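Long-range contact in EDTA monooxygenase (EDTA-degrading bacterium BNC1, PDB 5DQP), which probably oxidises EDTA with molecular oxygen, as a monooxygenase using reduced FMN supplied by a partner flavin reductase: residues A42-R46 / R85-I89. Coordinates in Å, arbitrary orientation, origin at the centre of the assembly. Residue numbers count along the deposited sequence, not the author numbering.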
ATOM      1  N   ALA A  42      13.282 -10.634  -2.446  1.00 20.06           N
ATOM      2  CA  ALA A  42      13.813  -9.305  -2.728  1.00 20.76           C
ATOM      3  C   ALA A  42      15.280  -9.213  -2.322  1.00 20.76           C
ATOM      4  O   ALA A  42      16.059  -8.526  -2.988  1.00 17.19           O
ATOM      5  CB  ALA A  42      12.977  -8.221  -2.031  1.00 14.76           C
ATOM      6  N   GLU A  43      15.666  -9.898  -1.237  1.00 20.67           N
ATOM      7  CA  GLU A  43      17.072  -9.933  -0.822  1.00 21.68           C
ATOM      8  C   GLU A  43      17.931 -10.735  -1.806  1.00 22.27           C
ATOM      9  O   GLU A  43      19.115 -10.426  -1.990  1.00 22.05           O
ATOM     10  CB  GLU A  43      17.196 -10.512   0.592  1.00 22.10           C
ATOM     11  CG  GLU A  43      16.831  -9.557   1.763  1.00 32.21           C
ATOM     12  CD  GLU A  43      17.894  -8.460   2.088  1.00 48.23           C
ATOM     13  OE1 GLU A  43      17.702  -7.742   3.104  1.00 42.03           O
ATOM     14  OE2 GLU A  43      18.906  -8.301   1.351  1.00 41.18           O
ATOM     15  N   ILE A  44      17.370 -11.763  -2.448  1.00 15.66           N
ATOM     16  CA  ILE A  44      18.103 -12.430  -3.522  1.00 20.22           C
ATOM     17  C   ILE A  44      18.324 -11.473  -4.694  1.00 18.63           C
ATOM     18  O   ILE A  44      19.431 -11.374  -5.231  1.00 20.13           O
ATOM     19  CB  ILE A  44      17.373 -13.715  -3.956  1.00 23.77           C
ATOM     20  CG1 ILE A  44      17.536 -14.800  -2.882  1.00 20.37           C
ATOM     21  CG2 ILE A  44      17.870 -14.201  -5.336  1.00 19.73           C
ATOM     22  CD1 ILE A  44      16.541 -15.961  -3.058  1.00 24.22           C
ATOM     23  N   ALA A  45      17.279 -10.756  -5.114  1.00 19.37           N
ATOM     24  CA  ALA A  45      17.453  -9.805  -6.211  1.00 19.92           C
ATOM     25  C   ALA A  45      18.431  -8.698  -5.825  1.00 17.69           C
ATOM     26  O   ALA A  45      19.239  -8.254  -6.650  1.00 20.27           O
ATOM     27  CB  ALA A  45      16.093  -9.225  -6.625  1.00 18.23           C
ATOM     28  N   ARG A  46      18.390  -8.252  -4.569  1.00 20.39           N
ATOM     29  CA  ARG A  46      19.327  -7.221  -4.113  1.00 22.70           C
ATOM     30  C   ARG A  46      20.772  -7.701  -4.204  1.00 21.75           C
ATOM     31  O   ARG A  46      21.655  -6.964  -4.666  1.00 19.35           O
ATOM     32  CB  ARG A  46      18.994  -6.818  -2.678  1.00 21.35           C
ATOM     33  CG  ARG A  46      19.799  -5.636  -2.135  1.00 26.06           C
ATOM     34  CD  ARG A  46      19.630  -5.576  -0.610  1.00 32.39           C
ATOM     35  NE  ARG A  46      20.705  -4.831   0.012  1.00 37.56           N
ATOM     36  CZ  ARG A  46      21.914  -5.326   0.254  1.00 50.09           C
ATOM     37  NH1 ARG A  46      22.208  -6.580  -0.082  1.00 37.74           N
ATOM     38  NH2 ARG A  46      22.832  -4.556   0.826  1.00 64.50           N
ATOM     39  N   ARG A  85      12.127  -2.957   4.698  1.00 24.98           N
ATOM     40  CA  ARG A  85      13.042  -3.955   5.233  1.00 27.77           C
ATOM     41  C   ARG A  85      14.278  -4.181   4.370  1.00 27.80           C
ATOM     42  O   ARG A  85      15.372  -4.378   4.901  1.00 35.06           O
ATOM     43  CB  ARG A  85      12.307  -5.294   5.406  1.00 27.86           C
ATOM     44  CG  ARG A  85      13.253  -6.483   5.632  1.00 41.37           C
ATOM     45  CD  ARG A  85      13.381  -6.836   7.107  1.00 36.31           C
ATOM     46  NE  ARG A  85      12.054  -7.055   7.677  1.00 38.46           N
ATOM     47  CZ  ARG A  85      11.518  -8.243   7.935  1.00 37.23           C
ATOM     48  NH1 ARG A  85      10.295  -8.311   8.445  1.00 34.23           N
ATOM     49  NH2 ARG A  85      12.202  -9.358   7.695  1.00 42.34           N
ATOM     50  N   VAL A  86      14.143  -4.166   3.054  1.00 22.30           N
ATOM     51  CA  VAL A  86      15.235  -4.455   2.129  1.00 25.66           C
ATOM     52  C   VAL A  86      15.685  -3.139   1.496  1.00 21.98           C
ATOM     53  O   VAL A  86      14.890  -2.495   0.808  1.00 22.16           O
ATOM     54  CB  VAL A  86      14.793  -5.462   1.061  1.00 26.48           C
ATOM     55  CG1 VAL A  86      15.963  -5.866   0.177  1.00 24.73           C
ATOM     56  CG2 VAL A  86      14.136  -6.697   1.735  1.00 23.71           C
ATOM     57  N   PRO A  87      16.932  -2.716   1.688  1.00 26.04           N
ATOM     58  CA  PRO A  87      17.421  -1.485   1.052  1.00 25.21           C
ATOM     59  C   PRO A  87      17.777  -1.686  -0.420  1.00 22.59           C
ATOM     60  O   PRO A  87      17.750  -2.794  -0.950  1.00 23.17           O
ATOM     61  CB  PRO A  87      18.665  -1.146   1.871  1.00 25.76           C
ATOM     62  CG  PRO A  87      19.175  -2.481   2.326  1.00 28.21           C
ATOM     63  CD  PRO A  87      17.944  -3.334   2.565  1.00 24.52           C
ATOM     64  N   ASP A  88      18.064  -0.561  -1.088  1.00 17.99           N
ATOM     65  CA  ASP A  88      18.678  -0.521  -2.415  1.00 25.74           C
ATOM     66  C   ASP A  88      17.726  -0.858  -3.558  1.00 21.40           C
ATOM     67  O   ASP A  88      17.549  -0.068  -4.481  1.00 19.05           O
ATOM     68  CB  ASP A  88      19.876  -1.476  -2.473  1.00 22.41           C
ATOM     69  CG  ASP A  88      21.013  -1.047  -1.553  1.00 30.59           C
ATOM     70  OD1 ASP A  88      21.305   0.171  -1.452  1.00 29.39           O
ATOM     71  OD2 ASP A  88      21.622  -1.941  -0.941  1.00 31.83           O
ATOM     72  N   ILE A  89      17.144  -2.048  -3.545  1.00 21.65           N
ATOM     73  CA  ILE A  89      16.451  -2.502  -4.734  1.00 19.49           C
ATOM     74  C   ILE A  89      15.190  -1.685  -4.946  1.00 16.11           C
ATOM     75  O   ILE A  89      14.453  -1.382  -3.999  1.00 22.32           O
ATOM     76  CB  ILE A  89      16.139  -3.997  -4.623  1.00 20.66           C
ATOM     77  CG1 ILE A  89      15.522  -4.469  -5.940  1.00 16.09           C
ATOM     78  CG2 ILE A  89      15.294  -4.246  -3.397  1.00 19.68           C
ATOM     79  CD1 ILE A  89      15.739  -5.891  -6.180  1.00 19.44           C
TER
HETATM   80  O   HOH W   1      22.993  -1.487   0.979  1.00 39.49           O
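A helical turn, residues 42-46, runs alongside the irregular segment 85-89, with CA-CA distances of 5.6 Å for Arg46 and Ile89, the closest approach, and 6.5 Å for Glu43 and Val86. Pro87, Asp88 and Ile89 form a classic gamma-turn, Asp88 at phi/psi 76/-60 and Ile89 N donating to Pro87 O (2.8 Å), just before strand 90-96. In this luciferase-like TIM barrel, the C-terminal end of helix 35-47 packs on the loop that leads from the neighbouring helix 75-85 into that parallel strand. Apolar side chains fill the buried side, with Ala45 CB 3.4 Å from Ile89 CD1 and Ala42 CB 4.2 Å from Val86 CG2. Towards solvent the extended Arg46 passes Pro87, Arg46 CD lying 3.4 Å from Pro87 O, and forms a salt bridge from NE to Asp88 OD2 (3.2 Å), whose hydrogen bond is weak; a water bridges Arg46 NH2 and Asp88 OD2. Glu43 joins this network through a long, purely electrostatic pairing of OE2 with Arg46 NH1 at 4.0 Å.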